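Local coordinates for primase X domain-containing protein (Sulfolobus solfataricus, PDB 4WYH) that is PriX, a noncatalytic subunit of the archaeal eukaryotic-type primase, essential for efficient primer synthesis, at residues A[45-50]-A[75-80]. Residues are numbered along the deposited sequence; the frame is centred on the assembly and turned at random.
Sequences DSRKRF and KEFYYK
Arg-47 and Tyr-78 bring the first turn of helix 47-63 against the last turn of helix 67-78, their CA atoms 6.3 Å apart. The arginine chain bends at chi3 (-63°), which brings NE round toward the CE1 side of the Tyr-78 ring, and its guanidinium lies flat on one face, the two planes 7° apart. The stack is off-centre: CZ of Arg-47 sits 4.1 Å from the centroid of the Tyr-78 ring, and NH1 lies above the rim near CZ of the tyrosine. This cation-pi overlap is joined by a hydrogen bond from Arg-47 NH1 to the backbone O of Tyr-78 at 2.9 Å, with the acceptor close to the guanidinium plane. One residue thus offers the arginine both its ring and its carbonyl. NE and NH2 find further backbone acceptors in Gln-44 O and Ser-83 O, so three carbonyls fix the rotation of this buried charged group. On the other side of the ring plane, the extended chain of Lys-48 approaches the phenol end obliquely, its CE 3.9 Å from Tyr-78 OH.

Beside this polar pair, Phe-77 inserts between the helices, with CE2 3.8 Å from the O of Arg-47, which lies at the ring edge. Its CZ meets CD2 of Phe-50 at 3.5 Å in an oblique aromatic pair, ring planes at 50°. Val-38 of helix 33-41 touches both phenylalanines, while Met-118 and Ile-122 of helix 116-128 pack on Phe-50.

Asp-45, seen to bind manganese in a structure of this protein but without an ion here, lies just ahead of the helix start. The arrangement is a helix-helix junction of the all-helical PriX fold, in which a buried arginine ties a helix start to a helix C-terminus beside a phenylalanine pair in the hydrophobic interior.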
ATOM      1  N   ASP A  45       7.075  -9.966  -1.110  1.00  6.69           N
ATOM      2  CA  ASP A  45       6.856 -10.410   0.251  1.00  8.40           C
ATOM      3  C   ASP A  45       6.288  -9.340   1.181  1.00  7.73           C
ATOM      4  O   ASP A  45       5.815  -9.657   2.241  1.00  7.21           O
ATOM      5  CB  ASP A  45       8.156 -10.911   0.845  1.00 14.65           C
ATOM      6  CG  ASP A  45       8.737 -12.148   0.070  1.00 12.01           C
ATOM      7  OD1 ASP A  45       7.998 -12.834  -0.681  1.00  9.84           O
ATOM      8  OD2 ASP A  45       9.949 -12.350   0.231  1.00 11.24           O
ATOM      9  N   SER A  46       6.323  -8.069   0.771  1.00  7.85           N
ATOM     10  CA  SER A  46       5.933  -6.994   1.621  1.00  6.86           C
ATOM     11  C   SER A  46       4.555  -6.426   1.309  1.00  5.34           C
ATOM     12  O   SER A  46       4.217  -5.415   1.851  1.00  6.36           O
ATOM     13  CB  SER A  46       6.999  -5.900   1.593  1.00  4.85           C
ATOM     14  OG  SER A  46       6.962  -5.192   0.392  1.00  6.12           O
ATOM     15  N   ARG A  47       3.780  -7.062   0.413  1.00  7.61           N
ATOM     16  CA  ARG A  47       2.460  -6.555  -0.043  1.00  6.96           C
ATOM     17  C   ARG A  47       1.502  -6.205   1.032  1.00  7.51           C
ATOM     18  O   ARG A  47       0.940  -5.120   0.987  1.00  4.83           O
ATOM     19  CB  ARG A  47       1.761  -7.538  -0.994  1.00  7.55           C
ATOM     20  CG  ARG A  47       2.321  -7.536  -2.373  1.00  7.81           C
ATOM     21  CD  ARG A  47       1.769  -8.705  -3.196  1.00 10.33           C
ATOM     22  NE  ARG A  47       2.168  -9.993  -2.629  1.00  8.45           N
ATOM     23  CZ  ARG A  47       1.595 -11.133  -2.961  1.00 11.82           C
ATOM     24  NH1 ARG A  47       0.582 -11.183  -3.859  1.00 10.64           N
ATOM     25  NH2 ARG A  47       2.050 -12.233  -2.427  1.00 13.12           N
ATOM     26  N   LYS A  48       1.330  -7.089   2.031  1.00  6.11           N
ATOM     27  CA  LYS A  48       0.353  -6.827   3.057  1.00  7.88           C
ATOM     28  C   LYS A  48       0.784  -5.672   3.960  1.00  6.62           C
ATOM     29  O   LYS A  48       0.042  -4.775   4.224  1.00  5.42           O
ATOM     30  CB  LYS A  48       0.018  -8.109   3.821  1.00  9.52           C
ATOM     31  CG  LYS A  48      -0.934  -8.988   3.028  1.00 12.29           C
ATOM     32  CD  LYS A  48      -1.219 -10.266   3.792  1.00 17.17           C
ATOM     33  CE  LYS A  48      -1.974 -11.208   2.891  1.00 23.39           C
ATOM     34  NZ  LYS A  48      -2.239 -12.493   3.596  1.00 33.21           N
ATOM     35  N   ARG A  49       2.043  -5.651   4.351  1.00  6.11           N
ATOM     36  CA  ARG A  49       2.548  -4.514   5.129  1.00  6.70           C
ATOM     37  C   ARG A  49       2.479  -3.179   4.356  1.00  6.25           C
ATOM     38  O   ARG A  49       2.106  -2.171   4.939  1.00  8.21           O
ATOM     39  CB  ARG A  49       4.005  -4.800   5.541  1.00  6.43           C
ATOM     40  CG  ARG A  49       4.083  -5.992   6.453  1.00  7.43           C
ATOM     41  CD  ARG A  49       5.423  -6.037   7.204  1.00  8.25           C
ATOM     42  NE  ARG A  49       6.589  -5.843   6.336  1.00  6.60           N
ATOM     43  CZ  ARG A  49       7.258  -6.824   5.776  1.00  8.12           C
ATOM     44  NH1 ARG A  49       6.821  -8.038   5.906  1.00  7.97           N
ATOM     45  NH2 ARG A  49       8.343  -6.588   5.038  1.00  8.41           N
ATOM     46  N   PHE A  50       2.770  -3.184   3.054  1.00  5.37           N
ATOM     47  CA  PHE A  50       2.680  -1.976   2.211  1.00  2.96           C
ATOM     48  C   PHE A  50       1.245  -1.516   2.229  1.00  5.58           C
ATOM     49  O   PHE A  50       0.983  -0.366   2.393  1.00  5.93           O
ATOM     50  CB  PHE A  50       3.114  -2.264   0.787  1.00  4.89           C
ATOM     51  CG  PHE A  50       3.065  -1.049  -0.120  1.00  8.69           C
ATOM     52  CD1 PHE A  50       3.959  -0.033   0.067  1.00  7.04           C
ATOM     53  CD2 PHE A  50       2.081  -0.899  -1.057  1.00  8.09           C
ATOM     54  CE1 PHE A  50       3.941   1.077  -0.730  1.00  9.74           C
ATOM     55  CE2 PHE A  50       2.048   0.242  -1.867  1.00  8.11           C
ATOM     56  CZ  PHE A  50       2.977   1.224  -1.678  1.00  8.77           C
ATOM     57  N   LYS A  75      -6.904  -4.292  -3.749  1.00  6.67           N
ATOM     58  CA  LYS A  75      -7.004  -5.682  -4.217  1.00  6.41           C
ATOM     59  C   LYS A  75      -6.283  -5.936  -5.569  1.00  7.47           C
ATOM     60  O   LYS A  75      -5.517  -6.900  -5.691  1.00  9.57           O
ATOM     61  CB  LYS A  75      -8.485  -6.110  -4.283  1.00  9.72           C
ATOM     62  CG  LYS A  75      -8.645  -7.589  -4.339  1.00 11.87           C
ATOM     63  CD  LYS A  75      -9.926  -7.949  -5.073  1.00 14.96           C
ATOM     64  CE  LYS A  75     -11.098  -8.052  -4.137  1.00 19.30           C
ATOM     65  NZ  LYS A  75     -12.228  -8.672  -4.888  1.00 22.66           N
ATOM     66  N   GLU A  76      -6.461  -5.022  -6.504  1.00  5.25           N
ATOM     67  CA  GLU A  76      -5.757  -5.010  -7.808  1.00 12.56           C
ATOM     68  C   GLU A  76      -4.266  -4.965  -7.657  1.00 10.26           C
ATOM     69  O   GLU A  76      -3.607  -5.733  -8.319  1.00 12.70           O
ATOM     70  CB  GLU A  76      -6.072  -3.769  -8.586  1.00 14.05           C
ATOM     71  CG  GLU A  76      -7.135  -3.918  -9.538  1.00 21.22           C
ATOM     72  CD  GLU A  76      -7.554  -2.571 -10.060  1.00 20.57           C
ATOM     73  OE1 GLU A  76      -7.095  -1.456  -9.630  1.00 20.65           O
ATOM     74  OE2 GLU A  76      -8.419  -2.675 -10.864  1.00 23.75           O
ATOM     75  N   PHE A  77      -3.747  -4.108  -6.792  1.00  6.68           N
ATOM     76  CA  PHE A  77      -2.343  -4.114  -6.407  1.00  3.99           C
ATOM     77  C   PHE A  77      -1.873  -5.452  -5.858  1.00  8.40           C
ATOM     78  O   PHE A  77      -0.872  -6.000  -6.345  1.00  9.26           O
ATOM     79  CB  PHE A  77      -2.084  -3.039  -5.335  1.00  6.78           C
ATOM     80  CG  PHE A  77      -0.807  -3.239  -4.598  1.00  6.91           C
ATOM     81  CD1 PHE A  77       0.395  -2.993  -5.234  1.00  7.73           C
ATOM     82  CD2 PHE A  77      -0.788  -3.686  -3.251  1.00  5.91           C
ATOM     83  CE1 PHE A  77       1.588  -3.181  -4.547  1.00  6.00           C
ATOM     84  CE2 PHE A  77       0.422  -3.848  -2.573  1.00  7.02           C
ATOM     85  CZ  PHE A  77       1.591  -3.611  -3.228  1.00  6.28           C
ATOM     86  N   TYR A  78      -2.604  -6.005  -4.887  1.00  5.32           N
ATOM     87  CA  TYR A  78      -2.221  -7.257  -4.255  1.00  8.38           C
ATOM     88  C   TYR A  78      -2.005  -8.375  -5.202  1.00 10.70           C
ATOM     89  O   TYR A  78      -1.035  -9.116  -5.019  1.00  9.26           O
ATOM     90  CB  TYR A  78      -3.177  -7.685  -3.106  1.00  6.94           C
ATOM     91  CG  TYR A  78      -2.678  -8.919  -2.408  1.00  7.95           C
ATOM     92  CD1 TYR A  78      -1.722  -8.860  -1.408  1.00  5.46           C
ATOM     93  CD2 TYR A  78      -3.122 -10.184  -2.815  1.00 10.08           C
ATOM     94  CE1 TYR A  78      -1.244 -10.032  -0.815  1.00  8.78           C
ATOM     95  CE2 TYR A  78      -2.627 -11.346  -2.272  1.00 10.78           C
ATOM     96  CZ  TYR A  78      -1.677 -11.279  -1.270  1.00 11.11           C
ATOM     97  OH  TYR A  78      -1.219 -12.450  -0.713  1.00 15.64           O
ATOM     98  N   TYR A  79      -2.903  -8.553  -6.192  1.00  6.90           N
ATOM     99  CA  TYR A  79      -2.821  -9.669  -7.101  1.00 10.59           C
ATOM    100  C   TYR A  79      -1.948  -9.398  -8.366  1.00 15.43           C
ATOM    101  O   TYR A  79      -1.934 -10.173  -9.310  1.00 15.31           O
ATOM    102  CB  TYR A  79      -4.220 -10.190  -7.435  1.00  8.69           C
ATOM    103  CG  TYR A  79      -4.945 -10.793  -6.258  1.00  7.72           C
ATOM    104  CD1 TYR A  79      -4.505 -11.977  -5.686  1.00  8.46           C
ATOM    105  CD2 TYR A  79      -6.092 -10.200  -5.721  1.00 10.51           C
ATOM    106  CE1 TYR A  79      -5.191 -12.583  -4.601  1.00 12.33           C
ATOM    107  CE2 TYR A  79      -6.753 -10.798  -4.612  1.00  7.48           C
ATOM    108  CZ  TYR A  79      -6.296 -11.987  -4.086  1.00  9.21           C
ATOM    109  OH  TYR A  79      -6.878 -12.625  -3.011  1.00 13.65           O
ATOM    110  N   LYS A  80      -1.181  -8.327  -8.369  1.00 14.43           N
ATOM    111  CA  LYS A  80      -0.136  -8.211  -9.380  1.00 22.45           C
ATOM    112  C   LYS A  80       0.846  -9.371  -9.310  1.00 20.03           C
ATOM    113  O   LYS A  80       1.457  -9.705 -10.302  1.00 28.27           O
ATOM    114  CB  LYS A  80       0.630  -6.881  -9.277  1.00 16.52           C
ATOM    115  CG  LYS A  80      -0.225  -5.668  -9.424  1.00 15.17           C
ATOM    116  CD  LYS A  80      -0.861  -5.660 -10.761  1.00 22.31           C
ATOM    117  CE  LYS A  80      -0.614  -4.357 -11.426  1.00 28.45           C
ATOM    118  NZ  LYS A  80      -1.601  -4.131 -12.513  1.00 39.58           N
TER